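Side-chain contacts in reticulocyte binding protein (Streptococcus agalactiae COH1, PDB 3FAW), which probably hydrolyses alpha-1,6 linkages of pullulan and related glucans, as a cell-wall-anchored streptococcal pullulanase with a TIM-barrel catalytic domain: residues Asn393-Thr398 with Tyr408-Asn413; Leu427-Ala432 with Arg436-Ser441; Pro534-Gly539 with Val751-Asp756. One frame throughout, in Å; residues are numbered along the deposited sequence.

Contact 1: residues Asn393-Thr398 with Tyr408-Asn413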
ATOM      1  N   ASN A 393      -2.832   4.950  -6.488  1.00 11.89           N
ATOM      2  CA  ASN A 393      -2.770   4.455  -7.858  1.00 11.99           C
ATOM      3  C   ASN A 393      -4.135   4.473  -8.553  1.00 12.07           C
ATOM      4  O   ASN A 393      -4.214   4.726  -9.755  1.00 11.63           O
ATOM      5  CB  ASN A 393      -2.105   3.070  -7.921  1.00 13.39           C
ATOM      6  CG  ASN A 393      -2.935   1.976  -7.273  1.00 11.03           C
ATOM      7  OD1 ASN A 393      -3.809   1.402  -7.908  1.00 13.74           O
ATOM      8  ND2 ASN A 393      -2.636   1.660  -6.009  1.00 10.87           N
ATOM      9  N   HIS A 394      -5.204   4.230  -7.794  1.00 10.86           N
ATOM     10  CA  HIS A 394      -6.551   4.283  -8.355  1.00 12.07           C
ATOM     11  C   HIS A 394      -7.594   4.670  -7.313  1.00 11.99           C
ATOM     12  O   HIS A 394      -7.369   4.542  -6.108  1.00 11.06           O
ATOM     13  CB  HIS A 394      -6.927   2.942  -9.013  1.00 12.29           C
ATOM     14  CG  HIS A 394      -7.407   1.909  -8.043  1.00 13.54           C
ATOM     15  ND1 HIS A 394      -6.555   1.205  -7.221  1.00 13.50           N
ATOM     16  CD2 HIS A 394      -8.655   1.475  -7.750  1.00 16.79           C
ATOM     17  CE1 HIS A 394      -7.258   0.375  -6.471  1.00 15.64           C
ATOM     18  NE2 HIS A 394      -8.534   0.519  -6.771  1.00 11.57           N
ATOM     19  N   THR A 395      -8.728   5.154  -7.811  1.00 12.77           N
ATOM     20  CA  THR A 395      -9.903   5.467  -7.012  1.00 13.03           C
ATOM     21  C   THR A 395     -10.953   4.398  -7.277  1.00 13.34           C
ATOM     22  O   THR A 395     -10.848   3.659  -8.250  1.00 15.03           O
ATOM     23  CB  THR A 395     -10.474   6.848  -7.393  1.00 13.56           C
ATOM     24  OG1 THR A 395     -11.003   6.808  -8.725  1.00 14.52           O
ATOM     25  CG2 THR A 395      -9.384   7.918  -7.321  1.00 13.90           C
ATOM     26  N   ALA A 396     -11.964   4.318  -6.415  1.00 12.67           N
ATOM     27  CA  ALA A 396     -13.023   3.314  -6.549  1.00 11.90           C
ATOM     28  C   ALA A 396     -13.891   3.556  -7.779  1.00 11.07           C
ATOM     29  O   ALA A 396     -14.329   2.611  -8.430  1.00 10.46           O
ATOM     30  CB  ALA A 396     -13.896   3.290  -5.289  1.00 11.57           C
ATOM     31  N   LYS A 397     -14.143   4.829  -8.079  1.00 10.90           N
ATOM     32  CA  LYS A 397     -15.024   5.223  -9.173  1.00 11.03           C
ATOM     33  C   LYS A 397     -14.417   6.403  -9.906  1.00 11.24           C
ATOM     34  O   LYS A 397     -14.048   7.391  -9.282  1.00 12.66           O
ATOM     35  CB  LYS A 397     -16.404   5.632  -8.634  1.00 10.50           C
ATOM     36  CG  LYS A 397     -17.178   4.527  -7.936  1.00 13.24           C
ATOM     37  CD  LYS A 397     -17.596   3.435  -8.903  1.00 15.85           C
ATOM     38  CE  LYS A 397     -18.541   2.447  -8.250  1.00 19.38           C
ATOM     39  NZ  LYS A 397     -18.997   1.401  -9.211  1.00 18.44           N
ATOM     40  N   THR A 398     -14.334   6.306 -11.233  1.00 10.68           N
ATOM     41  CA  THR A 398     -13.753   7.369 -12.058  1.00 10.13           C
ATOM     42  C   THR A 398     -14.447   8.716 -11.827  1.00 10.20           C
ATOM     43  O   THR A 398     -13.798   9.760 -11.847  1.00 12.04           O
ATOM     44  CB  THR A 398     -13.811   6.996 -13.565  1.00 12.01           C
ATOM     45  OG1 THR A 398     -13.086   5.780 -13.783  1.00  9.88           O
ATOM     46  CG2 THR A 398     -13.224   8.102 -14.438  1.00  7.75           C
ATOM     47  N   TYR A 408      -8.566  16.006 -16.598  1.00 13.11           N
ATOM     48  CA  TYR A 408      -7.416  16.553 -15.869  1.00 14.30           C
ATOM     49  C   TYR A 408      -6.789  15.617 -14.824  1.00 13.87           C
ATOM     50  O   TYR A 408      -5.603  15.294 -14.909  1.00 13.28           O
ATOM     51  CB  TYR A 408      -7.753  17.889 -15.186  1.00 14.27           C
ATOM     52  CG  TYR A 408      -6.562  18.370 -14.398  1.00 13.82           C
ATOM     53  CD1 TYR A 408      -5.553  19.100 -15.015  1.00 11.97           C
ATOM     54  CD2 TYR A 408      -6.402  18.020 -13.058  1.00  9.98           C
ATOM     55  CE1 TYR A 408      -4.438  19.501 -14.317  1.00 14.50           C
ATOM     56  CE2 TYR A 408      -5.291  18.408 -12.352  1.00 10.05           C
ATOM     57  CZ  TYR A 408      -4.305  19.150 -12.983  1.00 12.97           C
ATOM     58  OH  TYR A 408      -3.189  19.544 -12.285  1.00 11.50           O
ATOM     59  N   TYR A 409      -7.576  15.232 -13.825  1.00 13.69           N
ATOM     60  CA  TYR A 409      -7.052  14.558 -12.625  1.00 13.34           C
ATOM     61  C   TYR A 409      -6.422  13.198 -12.911  1.00 12.50           C
ATOM     62  O   TYR A 409      -5.439  12.811 -12.276  1.00 12.27           O
ATOM     63  CB  TYR A 409      -8.157  14.372 -11.577  1.00 13.32           C
ATOM     64  CG  TYR A 409      -8.374  15.560 -10.661  1.00 13.20           C
ATOM     65  CD1 TYR A 409      -7.403  15.936  -9.736  1.00 12.47           C
ATOM     66  CD2 TYR A 409      -9.568  16.281 -10.691  1.00 12.73           C
ATOM     67  CE1 TYR A 409      -7.602  17.009  -8.881  1.00 10.06           C
ATOM     68  CE2 TYR A 409      -9.776  17.357  -9.839  1.00 13.56           C
ATOM     69  CZ  TYR A 409      -8.790  17.713  -8.936  1.00 13.29           C
ATOM     70  OH  TYR A 409      -8.993  18.771  -8.082  1.00 14.19           O
ATOM     71  N   HIS A 410      -7.000  12.470 -13.860  1.00 12.03           N
ATOM     72  CA  HIS A 410      -6.529  11.126 -14.168  1.00 11.85           C
ATOM     73  C   HIS A 410      -5.485  11.147 -15.282  1.00 11.37           C
ATOM     74  O   HIS A 410      -5.423  12.095 -16.072  1.00 10.75           O
ATOM     75  CB  HIS A 410      -7.701  10.229 -14.571  1.00 11.49           C
ATOM     76  CG  HIS A 410      -8.811  10.197 -13.565  1.00 13.42           C
ATOM     77  ND1 HIS A 410     -10.051  10.752 -13.804  1.00  9.85           N
ATOM     78  CD2 HIS A 410      -8.864   9.680 -12.314  1.00 13.76           C
ATOM     79  CE1 HIS A 410     -10.820  10.575 -12.745  1.00 12.37           C
ATOM     80  NE2 HIS A 410     -10.126   9.927 -11.827  1.00 13.92           N
ATOM     81  N   PHE A 411      -4.660  10.104 -15.329  1.00 10.37           N
ATOM     82  CA  PHE A 411      -3.852   9.828 -16.514  1.00 11.88           C
ATOM     83  C   PHE A 411      -4.826   9.631 -17.674  1.00 12.92           C
ATOM     84  O   PHE A 411      -5.898   9.052 -17.495  1.00 13.59           O
ATOM     85  CB  PHE A 411      -2.990   8.577 -16.347  1.00 10.81           C
ATOM     86  CG  PHE A 411      -1.762   8.772 -15.496  1.00  9.76           C
ATOM     87  CD1 PHE A 411      -0.884   9.824 -15.730  1.00  6.97           C
ATOM     88  CD2 PHE A 411      -1.460   7.867 -14.480  1.00  9.62           C
ATOM     89  CE1 PHE A 411       0.257   9.989 -14.954  1.00  7.85           C
ATOM     90  CE2 PHE A 411      -0.316   8.026 -13.696  1.00  9.75           C
ATOM     91  CZ  PHE A 411       0.545   9.087 -13.937  1.00  9.41           C
ATOM     92  N   MET A 412      -4.456  10.128 -18.851  1.00 12.49           N
ATOM     93  CA  MET A 412      -5.388  10.224 -19.967  1.00 12.77           C
ATOM     94  C   MET A 412      -4.879   9.584 -21.252  1.00 12.67           C
ATOM     95  O   MET A 412      -3.672   9.492 -21.489  1.00 11.95           O
ATOM     96  CB  MET A 412      -5.708  11.693 -20.243  1.00 13.19           C
ATOM     97  CG  MET A 412      -6.800  12.280 -19.358  1.00 12.62           C
ATOM     98  SD  MET A 412      -7.015  14.046 -19.661  1.00 16.45           S
ATOM     99  CE  MET A 412      -5.480  14.678 -18.982  1.00 13.82           C
ATOM    100  N   ASN A 413      -5.830   9.138 -22.069  1.00 12.85           N
ATOM    101  CA  ASN A 413      -5.571   8.790 -23.458  1.00 14.30           C
ATOM    102  C   ASN A 413      -5.490  10.094 -24.247  1.00 14.40           C
ATOM    103  O   ASN A 413      -5.946  11.138 -23.773  1.00 12.73           O
ATOM    104  CB  ASN A 413      -6.690   7.907 -24.024  1.00 14.36           C
ATOM    105  CG  ASN A 413      -6.811   6.574 -23.310  1.00 13.63           C
ATOM    106  OD1 ASN A 413      -5.886   5.773 -23.317  1.00 12.85           O
ATOM    107  ND2 ASN A 413      -7.969   6.324 -22.708  1.00 12.73           N
TER
HETATM  108  O   HOH W   1     -11.563   9.299  -9.560  1.00 11.14           O

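Contact 2: residues Leu427-Ala432 with Arg436-Ser441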
ATOM      1  N   LEU A 427      -5.235   7.986 -10.948  1.00 12.07           N
ATOM      2  CA  LEU A 427      -4.792   9.325 -10.552  1.00 11.82           C
ATOM      3  C   LEU A 427      -3.460   9.681 -11.224  1.00 12.05           C
ATOM      4  O   LEU A 427      -2.452   9.006 -11.015  1.00 12.91           O
ATOM      5  CB  LEU A 427      -4.674   9.414  -9.025  1.00 12.37           C
ATOM      6  CG  LEU A 427      -4.515  10.798  -8.388  1.00 13.61           C
ATOM      7  CD1 LEU A 427      -5.737  11.677  -8.633  1.00 12.62           C
ATOM      8  CD2 LEU A 427      -4.245  10.659  -6.887  1.00 13.97           C
ATOM      9  N   GLY A 428      -3.471  10.738 -12.035  1.00 12.52           N
ATOM     10  CA  GLY A 428      -2.307  11.142 -12.829  1.00 11.84           C
ATOM     11  C   GLY A 428      -1.394  12.074 -12.064  1.00 11.78           C
ATOM     12  O   GLY A 428      -1.477  13.294 -12.213  1.00 12.93           O
ATOM     13  N   THR A 429      -0.507  11.501 -11.252  1.00 11.57           N
ATOM     14  CA  THR A 429       0.250  12.286 -10.270  1.00 12.51           C
ATOM     15  C   THR A 429       1.400  13.114 -10.851  1.00 13.31           C
ATOM     16  O   THR A 429       2.146  13.731 -10.099  1.00 14.61           O
ATOM     17  CB  THR A 429       0.770  11.396  -9.113  1.00 13.52           C
ATOM     18  OG1 THR A 429       1.527  10.303  -9.647  1.00 12.31           O
ATOM     19  CG2 THR A 429      -0.403  10.867  -8.276  1.00  8.80           C
ATOM     20  N   THR A 430       1.542  13.127 -12.178  1.00 14.12           N
ATOM     21  CA  THR A 430       2.398  14.098 -12.860  1.00 13.18           C
ATOM     22  C   THR A 430       1.667  15.438 -13.048  1.00 13.30           C
ATOM     23  O   THR A 430       2.296  16.467 -13.277  1.00 11.11           O
ATOM     24  CB  THR A 430       2.874  13.578 -14.239  1.00 14.48           C
ATOM     25  OG1 THR A 430       1.743  13.236 -15.052  1.00 13.69           O
ATOM     26  CG2 THR A 430       3.758  12.352 -14.072  1.00 12.40           C
ATOM     27  N   HIS A 431       0.337  15.410 -12.944  1.00 12.50           N
ATOM     28  CA  HIS A 431      -0.492  16.606 -13.090  1.00 12.23           C
ATOM     29  C   HIS A 431      -0.506  17.348 -11.753  1.00 11.77           C
ATOM     30  O   HIS A 431      -0.667  16.733 -10.705  1.00 13.04           O
ATOM     31  CB  HIS A 431      -1.918  16.240 -13.540  1.00 10.58           C
ATOM     32  CG  HIS A 431      -1.963  15.306 -14.717  1.00  9.96           C
ATOM     33  ND1 HIS A 431      -3.139  14.769 -15.199  1.00  6.73           N
ATOM     34  CD2 HIS A 431      -0.975  14.800 -15.496  1.00  8.24           C
ATOM     35  CE1 HIS A 431      -2.874  13.982 -16.227  1.00  6.72           C
ATOM     36  NE2 HIS A 431      -1.569  13.986 -16.431  1.00  6.59           N
ATOM     37  N   ALA A 432      -0.336  18.668 -11.803  1.00 11.84           N
ATOM     38  CA  ALA A 432      -0.026  19.473 -10.611  1.00 12.64           C
ATOM     39  C   ALA A 432      -0.995  19.317  -9.432  1.00 12.64           C
ATOM     40  O   ALA A 432      -0.559  19.122  -8.288  1.00 11.54           O
ATOM     41  CB  ALA A 432       0.095  20.955 -10.993  1.00 13.36           C
ATOM     42  N   ARG A 436      -0.631  17.392  -5.947  1.00 16.04           N
ATOM     43  CA  ARG A 436      -0.996  18.033  -4.675  1.00 15.15           C
ATOM     44  C   ARG A 436      -1.826  17.125  -3.765  1.00 15.63           C
ATOM     45  O   ARG A 436      -1.580  17.060  -2.556  1.00 15.07           O
ATOM     46  CB  ARG A 436      -1.763  19.340  -4.909  1.00 15.37           C
ATOM     47  CG  ARG A 436      -0.882  20.566  -5.115  1.00 12.59           C
ATOM     48  CD  ARG A 436      -1.644  21.845  -4.795  1.00 13.43           C
ATOM     49  NE  ARG A 436      -1.997  21.924  -3.375  1.00 12.44           N
ATOM     50  CZ  ARG A 436      -2.768  22.864  -2.832  1.00 10.90           C
ATOM     51  NH1 ARG A 436      -3.287  23.832  -3.575  1.00 10.54           N
ATOM     52  NH2 ARG A 436      -3.014  22.842  -1.528  1.00 10.46           N
ATOM     53  N   VAL A 437      -2.802  16.424  -4.342  1.00 14.34           N
ATOM     54  CA  VAL A 437      -3.657  15.519  -3.571  1.00 14.09           C
ATOM     55  C   VAL A 437      -2.829  14.457  -2.839  1.00 13.43           C
ATOM     56  O   VAL A 437      -3.033  14.214  -1.651  1.00 11.40           O
ATOM     57  CB  VAL A 437      -4.707  14.815  -4.464  1.00 14.81           C
ATOM     58  CG1 VAL A 437      -5.386  13.682  -3.698  1.00 11.21           C
ATOM     59  CG2 VAL A 437      -5.733  15.818  -4.979  1.00 11.41           C
ATOM     60  N   LEU A 438      -1.893  13.843  -3.559  1.00 13.20           N
ATOM     61  CA  LEU A 438      -1.000  12.833  -2.988  1.00 13.84           C
ATOM     62  C   LEU A 438      -0.093  13.430  -1.911  1.00 13.73           C
ATOM     63  O   LEU A 438      -0.053  12.938  -0.781  1.00 13.70           O
ATOM     64  CB  LEU A 438      -0.154  12.187  -4.095  1.00 14.35           C
ATOM     65  CG  LEU A 438       0.802  11.051  -3.705  1.00 12.40           C
ATOM     66  CD1 LEU A 438       1.092  10.149  -4.902  1.00 13.07           C
ATOM     67  CD2 LEU A 438       2.113  11.588  -3.118  1.00 12.97           C
ATOM     68  N   VAL A 439       0.620  14.493  -2.269  1.00 13.64           N
ATOM     69  CA  VAL A 439       1.602  15.120  -1.379  1.00 14.55           C
ATOM     70  C   VAL A 439       0.950  15.805  -0.168  1.00 14.39           C
ATOM     71  O   VAL A 439       1.443  15.673   0.956  1.00 14.56           O
ATOM     72  CB  VAL A 439       2.510  16.113  -2.156  1.00 13.75           C
ATOM     73  CG1 VAL A 439       3.455  16.847  -1.220  1.00 15.56           C
ATOM     74  CG2 VAL A 439       3.302  15.374  -3.226  1.00 12.98           C
ATOM     75  N   ASP A 440      -0.151  16.522  -0.387  1.00 14.98           N
ATOM     76  CA  ASP A 440      -0.862  17.187   0.714  1.00 15.70           C
ATOM     77  C   ASP A 440      -1.448  16.192   1.717  1.00 15.10           C
ATOM     78  O   ASP A 440      -1.441  16.456   2.917  1.00 15.89           O
ATOM     79  CB  ASP A 440      -1.991  18.093   0.205  1.00 15.73           C
ATOM     80  CG  ASP A 440      -1.492  19.257  -0.634  1.00 17.00           C
ATOM     81  OD1 ASP A 440      -0.322  19.681  -0.491  1.00 15.85           O
ATOM     82  OD2 ASP A 440      -2.294  19.749  -1.452  1.00 19.93           O
ATOM     83  N   SER A 441      -1.969  15.065   1.229  1.00 13.57           N
ATOM     84  CA  SER A 441      -2.501  14.027   2.117  1.00 14.29           C
ATOM     85  C   SER A 441      -1.387  13.356   2.924  1.00 13.30           C
ATOM     86  O   SER A 441      -1.553  13.090   4.113  1.00 13.34           O
ATOM     87  CB  SER A 441      -3.316  12.984   1.342  1.00 14.11           C
ATOM     88  OG  SER A 441      -2.659  12.588   0.154  1.00 16.43           O
TER

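Contact 3: residues Pro534-Gly539 with Val751-Asp756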
ATOM      1  N   PRO A 534       7.585 -25.923  -5.701  1.00 15.56           N
ATOM      2  CA  PRO A 534       8.638 -26.141  -4.700  1.00 15.20           C
ATOM      3  C   PRO A 534       9.827 -25.180  -4.838  1.00 14.41           C
ATOM      4  O   PRO A 534      10.328 -24.964  -5.941  1.00 13.64           O
ATOM      5  CB  PRO A 534       9.078 -27.586  -4.962  1.00 14.99           C
ATOM      6  CG  PRO A 534       7.895 -28.234  -5.565  1.00 15.42           C
ATOM      7  CD  PRO A 534       7.223 -27.176  -6.389  1.00 15.15           C
ATOM      8  N   ALA A 535      10.247 -24.606  -3.711  1.00 13.60           N
ATOM      9  CA  ALA A 535      11.357 -23.658  -3.659  1.00 11.61           C
ATOM     10  C   ALA A 535      12.261 -24.022  -2.475  1.00 11.37           C
ATOM     11  O   ALA A 535      12.216 -25.160  -2.007  1.00 10.81           O
ATOM     12  CB  ALA A 535      10.830 -22.230  -3.545  1.00 11.46           C
ATOM     13  N   PHE A 536      13.069 -23.081  -1.987  1.00 10.26           N
ATOM     14  CA  PHE A 536      14.115 -23.412  -1.007  1.00 10.59           C
ATOM     15  C   PHE A 536      13.611 -24.137   0.250  1.00 11.19           C
ATOM     16  O   PHE A 536      14.170 -25.163   0.628  1.00 11.98           O
ATOM     17  CB  PHE A 536      14.905 -22.169  -0.590  1.00 10.55           C
ATOM     18  CG  PHE A 536      16.195 -22.485   0.121  1.00 10.56           C
ATOM     19  CD1 PHE A 536      17.312 -22.897  -0.596  1.00 10.21           C
ATOM     20  CD2 PHE A 536      16.292 -22.376   1.502  1.00 11.76           C
ATOM     21  CE1 PHE A 536      18.501 -23.196   0.050  1.00 11.14           C
ATOM     22  CE2 PHE A 536      17.485 -22.670   2.158  1.00  9.47           C
ATOM     23  CZ  PHE A 536      18.588 -23.085   1.433  1.00  9.30           C
ATOM     24  N   ILE A 537      12.572 -23.606   0.894  1.00 11.56           N
ATOM     25  CA  ILE A 537      12.044 -24.209   2.125  1.00 11.56           C
ATOM     26  C   ILE A 537      10.917 -25.228   1.881  1.00 12.62           C
ATOM     27  O   ILE A 537      10.344 -25.743   2.841  1.00 11.76           O
ATOM     28  CB  ILE A 537      11.573 -23.137   3.157  1.00 10.78           C
ATOM     29  CG1 ILE A 537      10.237 -22.497   2.743  1.00 11.01           C
ATOM     30  CG2 ILE A 537      12.668 -22.088   3.368  1.00  9.85           C
ATOM     31  CD1 ILE A 537       9.792 -21.342   3.640  1.00  9.38           C
ATOM     32  N   THR A 538      10.612 -25.518   0.615  1.00 12.74           N
ATOM     33  CA  THR A 538       9.533 -26.449   0.256  1.00 13.24           C
ATOM     34  C   THR A 538       9.996 -27.550  -0.715  1.00 12.99           C
ATOM     35  O   THR A 538       9.209 -28.048  -1.529  1.00 11.68           O
ATOM     36  CB  THR A 538       8.323 -25.696  -0.346  1.00 14.17           C
ATOM     37  OG1 THR A 538       8.758 -24.879  -1.438  1.00 10.10           O
ATOM     38  CG2 THR A 538       7.655 -24.820   0.712  1.00 14.87           C
ATOM     39  N   GLY A 539      11.271 -27.920  -0.621  1.00 12.98           N
ATOM     40  CA  GLY A 539      11.805 -29.083  -1.343  1.00 13.19           C
ATOM     41  C   GLY A 539      12.273 -28.876  -2.777  1.00 12.36           C
ATOM     42  O   GLY A 539      12.540 -29.849  -3.477  1.00 10.65           O
ATOM     43  N   VAL A 751      24.852 -18.316  10.464  1.00 17.64           N
ATOM     44  CA  VAL A 751      23.507 -18.878  10.296  1.00 16.63           C
ATOM     45  C   VAL A 751      23.545 -20.096   9.370  1.00 17.24           C
ATOM     46  O   VAL A 751      24.065 -20.015   8.257  1.00 14.79           O
ATOM     47  CB  VAL A 751      22.533 -17.841   9.679  1.00 17.72           C
ATOM     48  CG1 VAL A 751      21.102 -18.393   9.657  1.00 17.12           C
ATOM     49  CG2 VAL A 751      22.592 -16.519  10.438  1.00 15.46           C
ATOM     50  N   PHE A 752      22.986 -21.211   9.839  1.00 17.67           N
ATOM     51  CA  PHE A 752      22.907 -22.454   9.069  1.00 17.47           C
ATOM     52  C   PHE A 752      21.446 -22.841   8.869  1.00 17.82           C
ATOM     53  O   PHE A 752      20.696 -22.921   9.840  1.00 16.93           O
ATOM     54  CB  PHE A 752      23.616 -23.589   9.809  1.00 16.96           C
ATOM     55  CG  PHE A 752      25.067 -23.316  10.116  1.00 16.50           C
ATOM     56  CD1 PHE A 752      26.067 -23.778   9.273  1.00 16.08           C
ATOM     57  CD2 PHE A 752      25.429 -22.617  11.260  1.00 14.16           C
ATOM     58  CE1 PHE A 752      27.401 -23.535   9.556  1.00 12.91           C
ATOM     59  CE2 PHE A 752      26.757 -22.370  11.548  1.00 12.73           C
ATOM     60  CZ  PHE A 752      27.745 -22.831  10.695  1.00 14.20           C
ATOM     61  N   VAL A 753      21.046 -23.077   7.620  1.00 18.27           N
ATOM     62  CA  VAL A 753      19.680 -23.526   7.305  1.00 17.51           C
ATOM     63  C   VAL A 753      19.712 -24.799   6.461  1.00 17.69           C
ATOM     64  O   VAL A 753      20.006 -24.746   5.263  1.00 18.67           O
ATOM     65  CB  VAL A 753      18.883 -22.443   6.536  1.00 17.15           C
ATOM     66  CG1 VAL A 753      17.525 -22.981   6.094  1.00 15.65           C
ATOM     67  CG2 VAL A 753      18.708 -21.190   7.395  1.00 16.03           C
ATOM     68  N   ASN A 754      19.434 -25.938   7.093  1.00 15.88           N
ATOM     69  CA  ASN A 754      19.228 -27.187   6.366  1.00 15.44           C
ATOM     70  C   ASN A 754      17.743 -27.355   6.044  1.00 16.23           C
ATOM     71  O   ASN A 754      16.964 -27.801   6.887  1.00 16.43           O
ATOM     72  CB  ASN A 754      19.739 -28.397   7.158  1.00 14.14           C
ATOM     73  CG  ASN A 754      19.640 -29.703   6.366  1.00 15.67           C
ATOM     74  OD1 ASN A 754      19.372 -29.694   5.163  1.00 14.67           O
ATOM     75  ND2 ASN A 754      19.861 -30.829   7.040  1.00 15.07           N
ATOM     76  N   ALA A 755      17.364 -26.990   4.822  1.00 15.25           N
ATOM     77  CA  ALA A 755      15.993 -27.165   4.349  1.00 17.03           C
ATOM     78  C   ALA A 755      15.793 -28.519   3.659  1.00 16.83           C
ATOM     79  O   ALA A 755      14.730 -28.773   3.092  1.00 16.56           O
ATOM     80  CB  ALA A 755      15.608 -26.025   3.401  1.00 17.04           C
ATOM     81  N   ASP A 756      16.814 -29.377   3.701  1.00 18.02           N
ATOM     82  CA  ASP A 756      16.723 -30.716   3.119  1.00 17.40           C
ATOM     83  C   ASP A 756      15.965 -31.638   4.066  1.00 17.30           C
ATOM     84  O   ASP A 756      15.901 -31.392   5.274  1.00 17.22           O
ATOM     85  CB  ASP A 756      18.121 -31.280   2.830  1.00 17.66           C
ATOM     86  CG  ASP A 756      18.113 -32.389   1.778  1.00 17.42           C
ATOM     87  OD1 ASP A 756      17.027 -32.855   1.380  1.00 14.90           O
ATOM     88  OD2 ASP A 756      19.207 -32.801   1.346  1.00 19.01           O
TER
HETATM   89  O   HOH W   2      13.074 -27.412   1.270  1.00 10.04           O

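Contact 1: residues Asn393-Thr398 with Tyr408-Asn413
His410 meets Thr398 and, through one water, Thr395. The backbone oxygen Thr398 O lies at the edge of the imidazole, close to its plane and 3.2 Å from His410 CE1, while the methyl Thr398 CG2 touches the same CE1 at 3.8 Å, the two side chains meeting at a slant. No direct hydrogen bond spans the segments, and water 1 supplies the polar link. It sits in the ring plane 2.8 Å from His410 NE2, stands 2.7 Å from Thr395 OG1, and donates to Thr398 O over 3.2 Å. The histidine reaches this point because its CG is turned beside its backbone N and anti to the carbonyl carbon (chi1 -54°).

A second shell fixes the pieces. The other ring nitrogen, His410 ND1, is hydrogen-bonded to Glu402 of the short helix 399-402, and Thr398 OG1 to Glu420; Phe401 packs on both Thr395 and His410. Farther back, His394 ND1 donates to Asn393 OD1 (2.8 Å, 156°), and Asn393 ND2 holds Asp457. The Asn-His pair ends the first conserved sequence region of the alpha-amylase family, in the loop after barrel strand 385-390.

With both nitrogens engaged, the ring's rotation is fixed. The carboxylate at ND1 and the carbonyl beside CE1 would probably polarise the imidazole, in keeping with the short approach of its C-H edge to oxygen.

Contact 2: residues Leu427-Ala432 with Arg436-Ser441
Thr429 and Leu438 make the apolar touch of this contact, and Ala432 and Arg436 the polar one. Along 427-432, Gly428 centres an inverse gamma turn and opens a type I beta turn, closed by His431 N bonding to Gly428 O at 2.9 Å. Within that turn the chi1 of Thr429 (55°) sets OG1 between the backbone N and the carbonyl carbon, which leaves CG2 beside the N and anti to the carbonyl carbon, whence the methyl reaches Leu438 CD1 at 3.8 Å; the hydroxyl serves Asp463 and His462 instead. His431 holds the N-cap position, yet its ring turns away from 436-441, stacking with Trp122 and bonding through NE2 to Asp494.

Ala432 begins the helix. Its carbonyl oxygen accepts Arg436 N (2.9 Å, 151°), and Arg436 CG rests 3.5 Å from the same Ala432 O. Bent at chi3 (66°), the arginine runs one turn on along its own helix, where Arg436 NE meets the syn lone pair of Asp440 OD2 in a 2.9 Å salt bridge.

Tyr220 also bonds to Asp440 OD2, while Arg436 NH1 reaches the carbonyls of Tyr131 and Gly133. Asp126, accepting from Ala432 N, would probably favour the helix start electrostatically; the polar groups thus tie the helix start to neighbouring loops, while one methyl pair gives the contact its apolar part.

Contact 3: residues Pro534-Gly539 with Val751-Asp756
This is a buried, mainly apolar contact between domains: a loop of the barrel domain, after helix 518-525, meets the end of strand 748-754 in the C-terminal beta domain. Phe536 carries it. With CG anti to the backbone N (chi1 -165°), the ring extends toward the strand, and Phe536 CE2 lies 3.9 Å from Val753 CG1, the methyl sitting at the ring edge and in its plane. Ala755 CB adds a second apolar touch, 4.0 Å from Phe536 CE2, and also packs 3.2 Å from the carbonyl oxygen Phe536 O.

That oxygen is satisfied by water 2, which donates to Phe536 O at 2.6 Å and to Ala755 O at 2.8 Å and accepts from Gly539 N at 2.7 Å. One molecule thereby joins three backbone groups across the boundary. Each segment is braced locally: Ala535 N donates to Thr538 OG1 (166°), and Asp756 N to Asn754 OD1, closing an Asx turn as the strand ends.

Met607 of helix 590-609 touches Phe536, Ile537 and Val753, and Leu603 covers Ala755, so a barrel helix packs on both partners. Such an interface, with an antiparallel beta domain set against the catalytic barrel, is characteristic of the alpha-amylase family.

Contacts 1 and 2 are neighbours in series along the chain, with centres 11 Å apart, and they touch directly. Tyr409 O lies 2.9 Å from Gly428 N, a probable hydrogen bond that ties the loop 408-413 to the turn leading into helix 432-449; Tyr408 O also comes within 2.5 Å of His431 ND1, very short for a hydrogen bond. Contact 1 follows barrel strand 385-390 at its C-terminal end, the end where this family keeps its active site. Contact 3 stands apart, on the opposite side of the chain's centre: its centre is 44 Å from each of the others, its nearest atoms about 28 Å from contact 1 and about 34 Å from contact 2.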